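Local coordinates for protein farnesyl pyrophosphate synthase (Pseudomonas aeruginosa, PDB 3ZOU) that catalyses the magnesium-dependent condensation of geranyl diphosphate with isopentenyl diphosphate to form farnesyl diphosphate, the C15 precursor of many isoprenoids, at residues V73-A78 with A119-V124; T143-A148 with G183-A188; A159-S164 with E175-H180. All blocks are in the same frame, centred on the assembly; numbering follows the deposited sequence.

Contact 1: residues V73-A78 with A119-V124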
loop_
_atom_site.group_PDB
_atom_site.type_symbol
_atom_site.label_atom_id
_atom_site.label_comp_id
_atom_site.label_asym_id
_atom_site.label_seq_id
_atom_site.Cartn_x
_atom_site.Cartn_y
_atom_site.Cartn_z
ATOM N N VAL A 73 4.050 10.578 2.834
ATOM C CA VAL A 73 5.364 10.031 3.182
ATOM C C VAL A 73 5.456 9.685 4.646
ATOM O O VAL A 73 6.118 8.720 5.001
ATOM C CB VAL A 73 6.550 10.918 2.712
ATOM C CG1 VAL A 73 6.487 11.002 1.187
ATOM C CG2 VAL A 73 6.498 12.323 3.337
ATOM N N GLU A 74 4.763 10.423 5.519
ATOM C CA GLU A 74 4.779 10.112 6.917
ATOM C C GLU A 74 4.023 8.814 7.205
ATOM O O GLU A 74 4.416 8.047 8.038
ATOM C CB GLU A 74 4.271 11.274 7.797
ATOM C CG GLU A 74 4.593 11.035 9.257
ATOM C CD GLU A 74 6.089 11.005 9.661
ATOM O OE1 GLU A 74 6.922 11.469 8.853
ATOM O OE2 GLU A 74 6.342 10.552 10.779
ATOM N N LEU A 75 2.941 8.617 6.459
ATOM C CA LEU A 75 2.160 7.390 6.623
ATOM C C LEU A 75 2.994 6.188 6.241
ATOM O O LEU A 75 2.916 5.147 6.921
ATOM C CB LEU A 75 0.889 7.460 5.817
ATOM C CG LEU A 75 -0.162 8.415 6.452
ATOM C CD1 LEU A 75 -1.203 8.735 5.413
ATOM C CD2 LEU A 75 -0.793 7.873 7.719
ATOM N N ILE A 76 3.715 6.283 5.113
ATOM C CA ILE A 76 4.559 5.162 4.719
ATOM C C ILE A 76 5.610 4.918 5.847
ATOM O O ILE A 76 5.938 3.773 6.219
ATOM C CB ILE A 76 5.221 5.370 3.349
ATOM C CG1 ILE A 76 4.172 5.404 2.212
ATOM C CG2 ILE A 76 6.312 4.316 3.070
ATOM C CD1 ILE A 76 3.393 4.121 2.049
ATOM N N HIS A 77 6.301 5.967 6.233
ATOM C CA HIS A 77 7.290 5.888 7.264
ATOM C C HIS A 77 6.745 5.207 8.562
ATOM O O HIS A 77 7.307 4.241 9.049
ATOM C CB HIS A 77 7.840 7.284 7.588
ATOM C CG HIS A 77 8.904 7.284 8.623
ATOM N ND1 HIS A 77 10.041 6.522 8.566
ATOM C CD2 HIS A 77 8.951 7.931 9.807
ATOM C CE1 HIS A 77 10.759 6.741 9.646
ATOM N NE2 HIS A 77 10.103 7.578 10.413
ATOM N N ALA A 78 5.597 5.662 9.006
ATOM C CA ALA A 78 4.962 5.139 10.230
ATOM C C ALA A 78 4.641 3.667 10.079
ATOM O O ALA A 78 4.904 2.894 10.961
ATOM C CB ALA A 78 3.702 5.918 10.524
ATOM N N ALA A 119 -2.175 1.659 2.747
ATOM C CA ALA A 119 -3.288 2.000 1.809
ATOM C C ALA A 119 -3.692 3.469 1.920
ATOM O O ALA A 119 -3.898 4.086 0.889
ATOM C CB ALA A 119 -4.491 1.105 2.036
ATOM N N LEU A 120 -3.715 3.937 3.153
ATOM C CA LEU A 120 -4.127 5.337 3.339
ATOM C C LEU A 120 -3.193 6.288 2.650
ATOM O O LEU A 120 -3.612 7.350 2.187
ATOM C CB LEU A 120 -4.256 5.626 4.787
ATOM C CG LEU A 120 -4.731 7.001 5.242
ATOM C CD1 LEU A 120 -6.104 7.232 4.678
ATOM C CD2 LEU A 120 -4.769 7.010 6.762
ATOM N N ALA A 121 -1.899 6.013 2.696
ATOM C CA ALA A 121 -0.904 6.886 2.065
ATOM C C ALA A 121 -1.307 7.105 0.602
ATOM O O ALA A 121 -1.208 8.209 0.042
ATOM C CB ALA A 121 0.484 6.340 2.196
ATOM N N PHE A 122 -1.634 6.017 -0.085
ATOM C CA PHE A 122 -1.975 6.028 -1.518
ATOM C C PHE A 122 -3.352 6.663 -1.743
ATOM O O PHE A 122 -3.521 7.469 -2.652
ATOM C CB PHE A 122 -1.839 4.606 -2.132
ATOM C CG PHE A 122 -0.413 4.135 -2.124
ATOM C CD1 PHE A 122 0.525 4.760 -2.929
ATOM C CD2 PHE A 122 0.010 3.126 -1.322
ATOM C CE1 PHE A 122 1.846 4.287 -2.954
ATOM C CE2 PHE A 122 1.324 2.663 -1.343
ATOM C CZ PHE A 122 2.241 3.293 -2.116
ATOM N N GLU A 123 -4.289 6.428 -0.811
ATOM C CA GLU A 123 -5.565 7.110 -0.875
ATOM C C GLU A 123 -5.401 8.617 -0.827
ATOM O O GLU A 123 -6.052 9.315 -1.593
ATOM C CB GLU A 123 -6.462 6.651 0.313
ATOM C CG GLU A 123 -7.860 7.270 0.237
ATOM C CD GLU A 123 -8.733 6.824 1.376
ATOM O OE1 GLU A 123 -8.522 5.800 2.035
ATOM O OE2 GLU A 123 -9.662 7.612 1.673
ATOM N N VAL A 124 -4.581 9.110 0.086
ATOM C CA VAL A 124 -4.390 10.546 0.276
ATOM C C VAL A 124 -3.853 11.195 -0.995
ATOM O O VAL A 124 -4.258 12.301 -1.374
ATOM C CB VAL A 124 -3.504 10.780 1.485
ATOM C CG1 VAL A 124 -2.854 12.131 1.517
ATOM C CG2 VAL A 124 -4.331 10.556 2.727
#

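Contact 2: residues T143-A148 with G183-A188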
loop_
_atom_site.group_PDB
_atom_site.type_symbol
_atom_site.label_atom_id
_atom_site.label_comp_id
_atom_site.label_asym_id
_atom_site.label_seq_id
_atom_site.Cartn_x
_atom_site.Cartn_y
_atom_site.Cartn_z
ATOM N N THR A 143 3.080 7.168 -8.513
ATOM C CA THR A 143 4.102 6.318 -9.095
ATOM C C THR A 143 5.348 6.357 -8.275
ATOM O O THR A 143 5.978 5.333 -7.910
ATOM C CB THR A 143 4.417 6.786 -10.526
ATOM O OG1 THR A 143 3.337 6.413 -11.342
ATOM C CG2 THR A 143 5.678 6.135 -11.070
ATOM N N ARG A 144 5.807 7.558 -7.970
ATOM C CA ARG A 144 7.095 7.665 -7.282
ATOM C C ARG A 144 7.008 7.113 -5.886
ATOM O O ARG A 144 7.913 6.426 -5.405
ATOM C CB ARG A 144 7.544 9.122 -7.271
ATOM C CG ARG A 144 7.944 9.596 -8.674
ATOM C CD ARG A 144 9.362 9.133 -8.954
ATOM N NE ARG A 144 9.834 9.361 -10.291
ATOM C CZ ARG A 144 11.133 9.381 -10.597
ATOM N NH1 ARG A 144 12.066 9.245 -9.632
ATOM N NH2 ARG A 144 11.493 9.588 -11.852
ATOM N N LEU A 145 5.911 7.377 -5.180
ATOM C CA LEU A 145 5.792 6.867 -3.823
ATOM C C LEU A 145 5.705 5.310 -3.812
ATOM O O LEU A 145 6.279 4.668 -2.968
ATOM C CB LEU A 145 4.603 7.445 -3.108
ATOM C CG LEU A 145 4.622 7.086 -1.601
ATOM C CD1 LEU A 145 5.882 7.502 -0.889
ATOM C CD2 LEU A 145 3.437 7.703 -0.873
ATOM N N ALA A 146 4.950 4.787 -4.750
ATOM C CA ALA A 146 4.771 3.294 -4.793
ATOM C C ALA A 146 6.079 2.639 -5.103
ATOM O O ALA A 146 6.409 1.643 -4.497
ATOM C CB ALA A 146 3.744 2.906 -5.824
ATOM N N ARG A 147 6.864 3.217 -6.013
ATOM C CA ARG A 147 8.187 2.645 -6.327
ATOM C C ARG A 147 9.148 2.780 -5.162
ATOM O O ARG A 147 9.871 1.833 -4.788
ATOM C CB ARG A 147 8.818 3.297 -7.533
ATOM C CG ARG A 147 8.128 3.128 -8.821
ATOM C CD ARG A 147 8.923 3.887 -9.914
ATOM N NE ARG A 147 8.361 3.717 -11.262
ATOM C CZ ARG A 147 8.560 4.548 -12.296
ATOM N NH1 ARG A 147 9.280 5.666 -12.176
ATOM N NH2 ARG A 147 8.008 4.271 -13.472
ATOM N N ALA A 148 9.105 3.936 -4.515
ATOM C CA ALA A 148 9.992 4.142 -3.383
ATOM C C ALA A 148 9.653 3.320 -2.180
ATOM O O ALA A 148 10.542 3.018 -1.353
ATOM C CB ALA A 148 9.963 5.612 -2.980
ATOM N N GLY A 183 17.001 5.757 1.946
ATOM C CA GLY A 183 17.211 6.723 0.879
ATOM C C GLY A 183 15.991 6.853 -0.020
ATOM O O GLY A 183 15.621 7.946 -0.409
ATOM N N ALA A 184 15.344 5.747 -0.375
ATOM C CA ALA A 184 14.296 5.826 -1.347
ATOM C C ALA A 184 13.170 6.765 -0.879
ATOM O O ALA A 184 12.646 7.533 -1.680
ATOM C CB ALA A 184 13.724 4.433 -1.654
ATOM N N LEU A 185 12.781 6.620 0.345
ATOM C CA LEU A 185 11.635 7.364 0.870
ATOM C C LEU A 185 12.057 8.823 1.108
ATOM O O LEU A 185 11.200 9.716 0.957
ATOM C CB LEU A 185 11.048 6.663 2.075
ATOM C CG LEU A 185 9.805 7.312 2.651
ATOM C CD1 LEU A 185 8.659 7.345 1.697
ATOM C CD2 LEU A 185 9.373 6.542 3.928
ATOM N N ILE A 186 13.305 9.045 1.536
ATOM C CA ILE A 186 13.812 10.433 1.654
ATOM C C ILE A 186 13.762 11.106 0.301
ATOM O O ILE A 186 13.261 12.266 0.152
ATOM C CB ILE A 186 15.194 10.432 2.314
ATOM C CG1 ILE A 186 15.021 10.120 3.791
ATOM C CG2 ILE A 186 15.925 11.750 2.066
ATOM C CD1 ILE A 186 16.284 9.698 4.447
ATOM N N GLU A 187 14.229 10.434 -0.719
ATOM C CA GLU A 187 14.248 10.919 -2.079
ATOM C C GLU A 187 12.822 11.201 -2.551
ATOM O O GLU A 187 12.502 12.205 -3.164
ATOM C CB GLU A 187 15.057 10.035 -3.057
ATOM C CG GLU A 187 16.523 10.018 -2.700
ATOM C CD GLU A 187 17.286 8.740 -2.964
ATOM O OE1 GLU A 187 16.951 8.114 -3.980
ATOM O OE2 GLU A 187 18.232 8.436 -2.146
ATOM N N ALA A 188 11.903 10.305 -2.237
ATOM C CA ALA A 188 10.504 10.490 -2.628
ATOM C C ALA A 188 9.847 11.655 -1.936
ATOM O O ALA A 188 8.987 12.295 -2.502
ATOM C CB ALA A 188 9.705 9.175 -2.288
#

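Contact 3: residues A159-S164 with E175-H180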
loop_
_atom_site.group_PDB
_atom_site.type_symbol
_atom_site.label_atom_id
_atom_site.label_comp_id
_atom_site.label_asym_id
_atom_site.label_seq_id
_atom_site.Cartn_x
_atom_site.Cartn_y
_atom_site.Cartn_z
ATOM N N ALA A 159 14.642 -5.832 3.369
ATOM C CA ALA A 159 15.049 -7.212 2.996
ATOM C C ALA A 159 16.559 -7.277 2.877
ATOM O O ALA A 159 17.144 -8.244 3.292
ATOM C CB ALA A 159 14.385 -7.648 1.714
ATOM N N ILE A 160 17.195 -6.263 2.339
ATOM C CA ILE A 160 18.657 -6.279 2.187
ATOM C C ILE A 160 19.266 -6.238 3.583
ATOM O O ILE A 160 20.252 -6.952 3.826
ATOM C CB ILE A 160 19.149 -5.105 1.318
ATOM C CG1 ILE A 160 18.727 -5.294 -0.114
ATOM C CG2 ILE A 160 20.675 -4.957 1.394
ATOM C CD1 ILE A 160 18.866 -4.091 -0.993
ATOM N N ASP A 161 18.756 -5.395 4.507
ATOM C CA ASP A 161 19.224 -5.309 5.907
ATOM C C ASP A 161 19.091 -6.678 6.584
ATOM O O ASP A 161 20.086 -7.252 7.128
ATOM C CB ASP A 161 18.485 -4.228 6.649
ATOM C CG ASP A 161 19.109 -3.841 7.989
ATOM O OD1 ASP A 161 20.324 -4.074 8.178
ATOM O OD2 ASP A 161 18.426 -3.145 8.752
ATOM N N LEU A 162 17.931 -7.273 6.474
ATOM C CA LEU A 162 17.722 -8.571 7.066
ATOM C C LEU A 162 18.611 -9.627 6.482
ATOM O O LEU A 162 19.071 -10.476 7.212
ATOM C CB LEU A 162 16.258 -8.976 6.938
ATOM C CG LEU A 162 15.441 -8.153 7.947
ATOM C CD1 LEU A 162 13.987 -8.482 7.644
ATOM C CD2 LEU A 162 15.730 -8.415 9.425
ATOM N N GLY A 163 18.860 -9.593 5.177
ATOM C CA GLY A 163 19.641 -10.612 4.461
ATOM C C GLY A 163 21.140 -10.438 4.586
ATOM O O GLY A 163 21.906 -11.305 4.164
ATOM N N SER A 164 21.576 -9.296 5.108
ATOM C CA SER A 164 23.009 -9.026 5.105
ATOM C C SER A 164 23.779 -9.768 6.173
ATOM O O SER A 164 23.259 -10.094 7.220
ATOM C CB SER A 164 23.309 -7.515 5.186
ATOM O OG SER A 164 22.892 -6.937 6.390
ATOM N N GLU A 175 26.071 1.031 1.717
ATOM C CA GLU A 175 25.431 2.170 1.057
ATOM C C GLU A 175 24.239 1.747 0.189
ATOM O O GLU A 175 23.199 2.445 0.176
ATOM C CB GLU A 175 26.419 3.058 0.315
ATOM C CG GLU A 175 27.278 3.753 1.363
ATOM C CD GLU A 175 28.254 4.762 0.794
ATOM O OE1 GLU A 175 28.357 4.877 -0.451
ATOM O OE2 GLU A 175 28.882 5.445 1.624
ATOM N N VAL A 176 24.389 0.591 -0.483
ATOM C CA VAL A 176 23.239 0.037 -1.247
ATOM C C VAL A 176 22.060 -0.179 -0.255
ATOM O O VAL A 176 20.920 0.153 -0.559
ATOM C CB VAL A 176 23.584 -1.318 -1.902
ATOM C CG1 VAL A 176 22.348 -2.077 -2.399
ATOM C CG2 VAL A 176 24.480 -1.033 -3.102
ATOM N N MET A 177 22.362 -0.723 0.912
ATOM C CA MET A 177 21.322 -1.037 1.910
ATOM C C MET A 177 20.656 0.267 2.324
ATOM O O MET A 177 19.441 0.406 2.307
ATOM C CB MET A 177 21.924 -1.723 3.098
ATOM C CG MET A 177 20.944 -2.201 4.126
ATOM S SD MET A 177 20.365 -0.962 5.299
ATOM C CE MET A 177 21.809 -0.764 6.347
ATOM N N HIS A 178 21.489 1.235 2.721
ATOM C CA HIS A 178 20.949 2.535 3.186
ATOM C C HIS A 178 20.152 3.217 2.106
ATOM O O HIS A 178 19.045 3.748 2.395
ATOM C CB HIS A 178 22.048 3.489 3.689
ATOM C CG HIS A 178 22.591 3.139 5.027
ATOM N ND1 HIS A 178 21.819 2.727 6.069
ATOM C CD2 HIS A 178 23.876 3.151 5.491
ATOM C CE1 HIS A 178 22.594 2.507 7.125
ATOM N NE2 HIS A 178 23.838 2.771 6.777
ATOM N N ARG A 179 20.661 3.241 0.867
ATOM C CA ARG A 179 19.983 3.915 -0.216
ATOM C C ARG A 179 18.568 3.339 -0.421
ATOM O O ARG A 179 17.646 4.065 -0.734
ATOM C CB ARG A 179 20.795 3.907 -1.517
ATOM C CG ARG A 179 22.044 4.805 -1.500
ATOM C CD ARG A 179 22.792 4.882 -2.860
ATOM N NE ARG A 179 22.317 3.811 -3.694
ATOM C CZ ARG A 179 22.975 2.688 -4.038
ATOM N NH1 ARG A 179 24.281 2.504 -3.721
ATOM N NH2 ARG A 179 22.261 1.734 -4.707
ATOM N N HIS A 180 18.408 2.040 -0.200
ATOM C CA HIS A 180 17.070 1.458 -0.329
ATOM C C HIS A 180 16.270 1.673 0.957
ATOM O O HIS A 180 15.117 2.095 0.863
ATOM C CB HIS A 180 17.185 -0.061 -0.610
ATOM C CG HIS A 180 17.631 -0.365 -1.993
ATOM N ND1 HIS A 180 18.936 -0.240 -2.419
ATOM C CD2 HIS A 180 16.942 -0.851 -3.064
ATOM C CE1 HIS A 180 19.031 -0.591 -3.689
ATOM N NE2 HIS A 180 17.843 -0.983 -4.103
#

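Contact 1: residues V73-A78 with A119-V124
Leu-75 and Ile-76 meet Ala-121 with related first torsions, each placing its gamma carbon (CG, or CG1 of the isoleucine) beside the backbone N and anti to the carbonyl carbon, and chi2 of Ile-76 (-63°) then folds CD1 over toward the alanine. This is antiparallel helix packing inside the all-alpha prenyltransferase fold, in which helix 67-85 runs down to the first aspartate-rich motif with the magnesium ligand Asp-84. The axes of the two segments come within 8.3 Å of each other at 172°, a spacing that the small Ala-121 helps to permit: the CA atoms of Leu-75 and Ala-121 lie 5.5 Å apart. The principle illustrated is a methyl group held by two neighbouring side chains of the facing helix. Leu-75 CB touches Ala-121 CB at 3.8 Å, while CG1 and CD1 of Ile-76 meet the same methyl from another direction. Leu-75 CD1 reaches past it to the backbone, 3.8 Å from Ala-121 CA. Leu-120 adds a branched neighbour, its chain set aslant to that of Leu-75, with CG 3.9 Å from Leu-75 CD1. No hydrogen bond joins the segments; the contact is buried and apolar. Leu-21 closes over Leu-75 and Leu-120, and helix 135-149 covers Ile-76 and Phe-122. The Phe-122 ring also stacks on Phe-122 of the second subunit, so this pair of helices leads from the geranyl diphosphate side of the chain to the dimer interface. On the way, Ile-76 CD1 approaches the phenyl ring obliquely, 4.2 Å from Phe-122 CE2.

Contact 2: residues T143-A148 with G183-A188
The helical segments 143-148 and 183-188 run antiparallel at 168° with their axes 9.1 Å apart at closest approach, and the backbones come nearest where Ala-148 faces Ala-184, with the two CA atoms separated by 5.1 Å. That closeness gives a reciprocal arrangement: Ala-184 CB rests against Ala-148 O at 3.5 Å, and Ala-148 CB lies against Ala-184 O at the same distance. Each methyl thus packs on the other residue's carbonyl oxygen, and the methyls themselves stand somewhat farther apart. One turn along, Ala-148 CB also meets Ala-188 CB tip to tip, at 3.6 Å, so that a single methyl touches two residues of the opposing helix. The example shows how alanines let two helices approach through backbone and CB atoms with no hydrogen bond between them. In the all-alpha fold of the polyprenyl synthetases these segments belong to two helices of the bundle, the long helix 171-196 also carrying Lys-181 and Thr-182 of the geranyl diphosphate pocket. Ala-146, on the same helix as Ala-148, packs on Glu-123 of the second subunit. Beside the alanines, two leucines fill the interface. Ile-76 of helix 67-85 packs on both of them, and the side chain of Leu-185 is about 7 Å from the bound geranyl diphosphate. Leu-145 and Leu-185 both set CG anti to the backbone N (chi1 -170° and -177°), and their chains cross obliquely, with Leu-145 CD1 touching Leu-185 CD1 at 3.8 Å. The same Leu-145 CD1 lies more loosely against the neighbouring alanine, 4.4 Å from Ala-188 CB.

Contact 3: residues A159-S164 with E175-H180
Ile-160 enters the contact with His-180 through a CH-pi interaction: its CD1 stands over one face of the imidazole, 4.1 Å from the ring centroid and 13° off the normal. A hydrogen bond within 175-180 fixes that face. His-180 ND1 donates in its ring plane to Val-176 O at 2.7 Å, with an N-H...O angle of 162°, which limits the ring's rotation; His-180 N reaches the same oxygen from the opposite face of the carbonyl plane. Apolar packing completes the grip on the isoleucine. Its other branch, CG2, lies 3.9 Å from Met-177 CB as the two chains slide past each other in opposite directions, and CD1 also approaches Val-176 CG1. Leu-29 of the second subunit packs on Ile-160 too. Met-177 has its CG anti to the backbone N, then bends at both later torsions, and in one of its two conformers it crosses Asp-161, with SD 4.0 Å from Asp-161 CB; the other conformer makes this detail provisional. Among polar interactions, Asp-161 O accepts from both the amide and the hydroxyl of Ser-164, OG at 2.9 Å, the two donors arriving from the same face of the carbonyl plane. At the side-chain end, Asp-161 OD2 forms a salt bridge with Lys-181, a residue of the geranyl diphosphate pocket. The side chain of Asp-161 lies about 4 Å from both a bound magnesium ion and geranyl diphosphate. The pair of helices therefore borders the magnesium-diphosphate site characteristic of trans-prenyltransferases.

Contacts 1 and 2 pair nearly antiparallel helices of one all-alpha bundle, while the helices of contact 3 are more inclined; together they lead from the helix core to the magnesium site. Contacts 1 and 2, with centres 12 Å apart, form a continuous core in which Phe-122 packs on Ala-146. Contacts 2 and 3 share helix 171-196; their centres lie 15 Å apart, and a probable hydrogen bond runs from Gly-183 N to His-178 O. Contacts 1 and 3 do not touch, their centres being 22 Å apart. Contact 1 is complete in the chain before the others begin, whereas both segments of contact 3 fall between those of contact 2. Each contact also meets the second subunit, so helices near the substrate site also form part of the subunit interface.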